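Putative tetR family transcription regulator (Shewanella loihica, PDB 3PPB) probably binds DNA as a dimeric transcription regulator of the TetR family, through a helix-turn-helix domain joined to an all-helical regulatory domain. Local coordinates at residues 16-21 and 33-38; 88-93 and 182-187. All blocks are in the same frame, centred on the assembly; numbering follows the deposited sequence.

In the fold
The two contacts lie on opposite sides of the chain's centre, their own centres about 34 Å apart and their nearest atoms about 15 Å apart, so they do not touch. They also follow in series along the chain: contact 1 closes within the N-terminal, predicted DNA-binding part before contact 2 opens in the helical part that follows. Helix 53-74 runs between these regions, with Leu56 against contact 1 and Phe68 and Ile72 against the 88-93 side of contact 2. Contact 2 alone of the two reaches the second subunit, and a bound tetraethylene glycol lies about 3 Å from the side chain of its Ser182.

Contact 1: 16-21 and 33-38; sequences ETALQL and ATIARE
Helices 16-21 and 33-38 cross at 127°, their axes 9.0 Å apart at closest approach, with Ala18 and Ile35 nearest each other along the backbones. No hydrogen bond links the two segments, and the contact is made largely by methyl and methylene groups, with one methyl against a backbone carbonyl. Thr17 has CG2 anti to its backbone N (OG1 chi1 -69°), which sends the methyl across the gap to Glu38 CB at 3.3 Å and Ile35 O at 3.4 Å, while OG1 bonds back to Ala13 O in its own helix. An alanine here would lose that methyl and hydroxyl and would probably loosen the packing against Glu38 and the Ile35 carbonyl. One turn on, Leu21 crosses Thr34 obliquely, its CD1 lying 3.8 Å from Thr34 CG2 and 4.0 Å from Ile35 CG1. Thr34 CG2, anti to the backbone N, is the branch that meets the leucine, while OG1 is hydrogen-bonded to Ser31 OG. Ile35 directs CG2 at Ala18 CB, 4.2 Å away, and Leu56 of helix 53-74 touches both residues. Helix 32-39 opens the predicted helix-turn-helix, continued by helix 43-49, and its packing on helix 10-24 is characteristic of the three-helical DNA-binding domain of TetR regulators.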
loop_
_atom_site.group_PDB
_atom_site.type_symbol
_atom_site.label_atom_id
_atom_site.label_comp_id
_atom_site.label_asym_id
_atom_site.label_seq_id
_atom_site.Cartn_x
_atom_site.Cartn_y
_atom_site.Cartn_z
ATOM N N GLU A 16 -19.992 0.738 12.073
ATOM C CA GLU A 16 -19.276 -0.413 12.659
ATOM C C GLU A 16 -19.461 -1.699 11.836
ATOM O O GLU A 16 -18.511 -2.468 11.688
ATOM C CB GLU A 16 -19.765 -0.681 14.097
ATOM C CG GLU A 16 -19.189 0.258 15.140
ATOM C CD GLU A 16 -19.534 -0.096 16.573
ATOM O OE1 GLU A 16 -19.597 -1.307 16.892
ATOM O OE2 GLU A 16 -19.705 0.839 17.387
ATOM N N THR A 17 -20.693 -1.953 11.353
ATOM C CA THR A 17 -21.017 -3.149 10.557
ATOM C C THR A 17 -20.355 -3.012 9.180
ATOM O O THR A 17 -19.781 -3.992 8.698
ATOM C CB THR A 17 -22.545 -3.377 10.469
ATOM O OG1 THR A 17 -23.069 -3.769 11.745
ATOM C CG2 THR A 17 -22.917 -4.419 9.448
ATOM N N ALA A 18 -20.438 -1.802 8.558
ATOM C CA ALA A 18 -19.805 -1.490 7.261
ATOM C C ALA A 18 -18.294 -1.724 7.330
ATOM O O ALA A 18 -17.732 -2.324 6.410
ATOM C CB ALA A 18 -20.093 -0.047 6.845
ATOM N N LEU A 19 -17.645 -1.275 8.431
ATOM C CA LEU A 19 -16.202 -1.444 8.631
ATOM C C LEU A 19 -15.840 -2.924 8.577
ATOM O O LEU A 19 -14.944 -3.302 7.822
ATOM C CB LEU A 19 -15.742 -0.810 9.962
ATOM C CG LEU A 19 -14.274 -1.056 10.371
ATOM C CD1 LEU A 19 -13.308 -0.186 9.562
ATOM C CD2 LEU A 19 -14.077 -0.805 11.849
ATOM N N GLN A 20 -16.562 -3.761 9.346
ATOM C CA GLN A 20 -16.359 -5.206 9.365
ATOM C C GLN A 20 -16.514 -5.815 7.960
ATOM O O GLN A 20 -15.642 -6.558 7.511
ATOM C CB GLN A 20 -17.344 -5.882 10.339
ATOM C CG GLN A 20 -17.079 -5.593 11.808
ATOM N N LEU A 21 -17.607 -5.485 7.266
ATOM C CA LEU A 21 -17.904 -6.076 5.962
ATOM C C LEU A 21 -16.997 -5.584 4.845
ATOM O O LEU A 21 -16.596 -6.402 4.017
ATOM C CB LEU A 21 -19.375 -5.864 5.582
ATOM C CG LEU A 21 -20.400 -6.614 6.438
ATOM C CD1 LEU A 21 -21.779 -6.068 6.224
ATOM C CD2 LEU A 21 -20.384 -8.126 6.147
ATOM N N ALA A 33 -27.917 -3.996 1.600
ATOM C CA ALA A 33 -28.905 -4.880 2.257
ATOM C C ALA A 33 -28.223 -5.682 3.360
ATOM O O ALA A 33 -28.716 -5.713 4.490
ATOM C CB ALA A 33 -29.564 -5.817 1.243
ATOM N N THR A 34 -27.046 -6.261 3.049
ATOM C CA THR A 34 -26.230 -6.994 4.018
ATOM C C THR A 34 -25.825 -6.068 5.164
ATOM O O THR A 34 -25.978 -6.462 6.312
ATOM C CB THR A 34 -25.002 -7.607 3.349
ATOM O OG1 THR A 34 -25.409 -8.445 2.277
ATOM C CG2 THR A 34 -24.153 -8.408 4.321
ATOM N N ILE A 35 -25.358 -4.840 4.867
ATOM C CA ILE A 35 -24.935 -3.871 5.892
ATOM C C ILE A 35 -26.094 -3.577 6.833
ATOM O O ILE A 35 -25.923 -3.698 8.046
ATOM C CB ILE A 35 -24.363 -2.545 5.314
ATOM C CG1 ILE A 35 -23.131 -2.795 4.394
ATOM C CG2 ILE A 35 -24.025 -1.565 6.458
ATOM C CD1 ILE A 35 -22.616 -1.527 3.563
ATOM N N ALA A 36 -27.265 -3.198 6.265
ATOM C CA ALA A 36 -28.476 -2.860 7.016
ATOM C C ALA A 36 -28.893 -4.003 7.934
ATOM O O ALA A 36 -29.073 -3.766 9.133
ATOM C CB ALA A 36 -29.612 -2.508 6.065
ATOM N N ARG A 37 -28.997 -5.240 7.387
ATOM C CA ARG A 37 -29.381 -6.445 8.125
ATOM C C ARG A 37 -28.427 -6.725 9.280
ATOM O O ARG A 37 -28.879 -6.862 10.425
ATOM C CB ARG A 37 -29.426 -7.662 7.190
ATOM C CG ARG A 37 -29.951 -8.945 7.859
ATOM C CD ARG A 37 -29.991 -10.139 6.920
ATOM N NE ARG A 37 -28.671 -10.511 6.397
ATOM C CZ ARG A 37 -28.267 -10.267 5.155
ATOM N NH1 ARG A 37 -29.065 -9.636 4.302
ATOM N NH2 ARG A 37 -27.059 -10.644 4.758
ATOM N N GLU A 38 -27.109 -6.791 8.985
ATOM C CA GLU A 38 -26.101 -7.063 10.000
ATOM C C GLU A 38 -26.099 -5.962 11.082
ATOM O O GLU A 38 -25.810 -6.271 12.233
ATOM C CB GLU A 38 -24.713 -7.234 9.371
ATOM C CG GLU A 38 -24.572 -8.443 8.466
ATOM C CD GLU A 38 -24.307 -9.745 9.186
ATOM O OE1 GLU A 38 -25.252 -10.291 9.798
ATOM O OE2 GLU A 38 -23.153 -10.226 9.124
#

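Contact 2: 88-93 and 182-187; sequences QLWFAA and SASFAL
One direct hydrogen bond joins helix 88-93 to helix 182-187, whose axes cross at 122° and come within 10.5 Å of each other. Trp90 NE1 donates to Ser184 OG over 3.1 Å, and the bond is nearly straight, with an N-H...O angle of 165°. The hydroxyl oxygen sits at the indole edge, in the plane of the ring. Trp90 reaches it because CG is anti to its backbone N, carrying the ring toward the other helix. Ser184 holds OG in the crowded position between its backbone N and carbonyl carbon, where the same oxygen also bonds to Arg181 O in the preceding turn. This second bond probably helps to hold the hydroxyl in place, and the buried indole N-H is satisfied. Further along the indole, the rim lies against the Ser184 carbonyl oxygen, with Trp90 CZ2 3.6 Å from Ser184 O.

Both helices belong to the all-helical domain that follows the DNA-binding part in TetR-type regulators. In that domain Tyr148 of the second subunit packs on Ala183, Ala186 and Leu187, which make no contact with 88-93, and Leu152 of the same subunit reaches Ser184 itself.

Aromatic and apolar packing surrounds the polar link. The five-membered ring of Trp90 and the ring of Phe185 meet obliquely, their planes at 53°, and Trp90 CD1 approaches the phenyl edge, 3.8 Å from Phe185 CD1. Phe91 crosses Phe185 at about a right angle and brings CZ to within 3.7 Å of Phe185 CB. That methylene is thus shared, since Trp90 CD1 also lies 3.7 Å from it. Trp90 CD1 in addition sits over one face of the Phe91 ring, toward its rim. Beyond the two segments, Phe188 stacks on Trp90, while Tyr161 and Ala164 of helix 150-170 also touch the indole.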
loop_
_atom_site.group_PDB
_atom_site.type_symbol
_atom_site.label_atom_id
_atom_site.label_comp_id
_atom_site.label_asym_id
_atom_site.label_seq_id
_atom_site.Cartn_x
_atom_site.Cartn_y
_atom_site.Cartn_z
ATOM N N GLN A 88 8.355 9.209 18.454
ATOM C CA GLN A 88 7.142 9.015 19.259
ATOM C C GLN A 88 5.922 8.854 18.347
ATOM O O GLN A 88 5.082 7.995 18.615
ATOM C CB GLN A 88 6.894 10.208 20.203
ATOM C CG GLN A 88 7.882 10.441 21.329
ATOM C CD GLN A 88 7.465 11.667 22.141
ATOM O OE1 GLN A 88 6.485 11.646 22.898
ATOM N NE2 GLN A 88 8.176 12.788 21.976
ATOM N N LEU A 89 5.811 9.684 17.269
ATOM C CA LEU A 89 4.663 9.609 16.359
ATOM C C LEU A 89 4.661 8.293 15.595
ATOM O O LEU A 89 3.608 7.683 15.434
ATOM C CB LEU A 89 4.646 10.774 15.368
ATOM C CG LEU A 89 4.117 12.116 15.913
ATOM C CD1 LEU A 89 4.604 13.242 15.081
ATOM C CD2 LEU A 89 2.581 12.136 16.000
ATOM N N TRP A 90 5.848 7.864 15.125
ATOM C CA TRP A 90 6.013 6.619 14.380
ATOM C C TRP A 90 5.624 5.413 15.253
ATOM O O TRP A 90 4.829 4.585 14.815
ATOM C CB TRP A 90 7.460 6.512 13.909
ATOM C CG TRP A 90 7.793 5.216 13.243
ATOM C CD1 TRP A 90 8.483 4.172 13.777
ATOM C CD2 TRP A 90 7.406 4.810 11.923
ATOM N NE1 TRP A 90 8.623 3.174 12.844
ATOM C CE2 TRP A 90 7.956 3.532 11.702
ATOM C CE3 TRP A 90 6.646 5.407 10.898
ATOM C CZ2 TRP A 90 7.790 2.847 10.495
ATOM C CZ3 TRP A 90 6.489 4.729 9.703
ATOM C CH2 TRP A 90 7.066 3.475 9.506
ATOM N N PHE A 91 6.149 5.337 16.491
ATOM C CA PHE A 91 5.831 4.199 17.341
ATOM C C PHE A 91 4.385 4.277 17.868
ATOM O O PHE A 91 3.771 3.223 18.026
ATOM C CB PHE A 91 6.869 3.978 18.447
ATOM C CG PHE A 91 8.182 3.469 17.871
ATOM C CD1 PHE A 91 8.225 2.299 17.107
ATOM C CD2 PHE A 91 9.370 4.161 18.080
ATOM C CE1 PHE A 91 9.428 1.847 16.541
ATOM C CE2 PHE A 91 10.582 3.680 17.553
ATOM C CZ PHE A 91 10.602 2.528 16.781
ATOM N N ALA A 92 3.803 5.483 18.018
ATOM C CA ALA A 92 2.376 5.616 18.385
ATOM C C ALA A 92 1.485 5.121 17.247
ATOM O O ALA A 92 0.451 4.504 17.503
ATOM C CB ALA A 92 2.024 7.063 18.707
ATOM N N ALA A 93 1.887 5.398 15.989
ATOM C CA ALA A 93 1.141 4.967 14.788
ATOM C C ALA A 93 1.167 3.436 14.681
ATOM O O ALA A 93 0.126 2.810 14.483
ATOM C CB ALA A 93 1.735 5.616 13.529
ATOM N N SER A 182 13.338 -0.634 16.151
ATOM C CA SER A 182 14.339 0.390 15.881
ATOM C C SER A 182 14.672 0.447 14.400
ATOM O O SER A 182 14.774 1.548 13.860
ATOM C CB SER A 182 15.606 0.140 16.687
ATOM O OG SER A 182 15.297 0.364 18.047
ATOM N N ALA A 183 14.793 -0.727 13.738
ATOM C CA ALA A 183 15.102 -0.789 12.302
ATOM C C ALA A 183 13.991 -0.136 11.500
ATOM O O ALA A 183 14.284 0.600 10.561
ATOM C CB ALA A 183 15.307 -2.239 11.870
ATOM N N SER A 184 12.718 -0.331 11.905
ATOM C CA SER A 184 11.573 0.263 11.198
ATOM C C SER A 184 11.624 1.778 11.274
ATOM O O SER A 184 11.404 2.412 10.248
ATOM C CB SER A 184 10.228 -0.278 11.698
ATOM O OG SER A 184 9.826 0.312 12.924
ATOM N N PHE A 185 11.921 2.362 12.437
ATOM C CA PHE A 185 12.065 3.838 12.515
ATOM C C PHE A 185 13.273 4.341 11.677
ATOM O O PHE A 185 13.190 5.400 11.040
ATOM C CB PHE A 185 12.219 4.349 13.967
ATOM C CG PHE A 185 12.333 5.870 14.028
ATOM C CD1 PHE A 185 11.270 6.684 13.646
ATOM C CD2 PHE A 185 13.519 6.482 14.426
ATOM C CE1 PHE A 185 11.395 8.085 13.658
ATOM C CE2 PHE A 185 13.636 7.881 14.448
ATOM C CZ PHE A 185 12.564 8.674 14.081
ATOM N N ALA A 186 14.392 3.589 11.690
ATOM C CA ALA A 186 15.596 3.954 10.935
ATOM C C ALA A 186 15.282 4.070 9.438
ATOM O O ALA A 186 15.660 5.070 8.821
ATOM C CB ALA A 186 16.710 2.944 11.181
ATOM N N LEU A 187 14.507 3.105 8.877
ATOM C CA LEU A 187 14.117 3.140 7.455
ATOM C C LEU A 187 13.257 4.361 7.204
ATOM O O LEU A 187 13.460 5.036 6.214
ATOM C CB LEU A 187 13.379 1.863 7.020
ATOM C CG LEU A 187 14.255 0.602 6.850
ATOM C CD1 LEU A 187 13.453 -0.641 7.092
ATOM C CD2 LEU A 187 14.955 0.541 5.479
#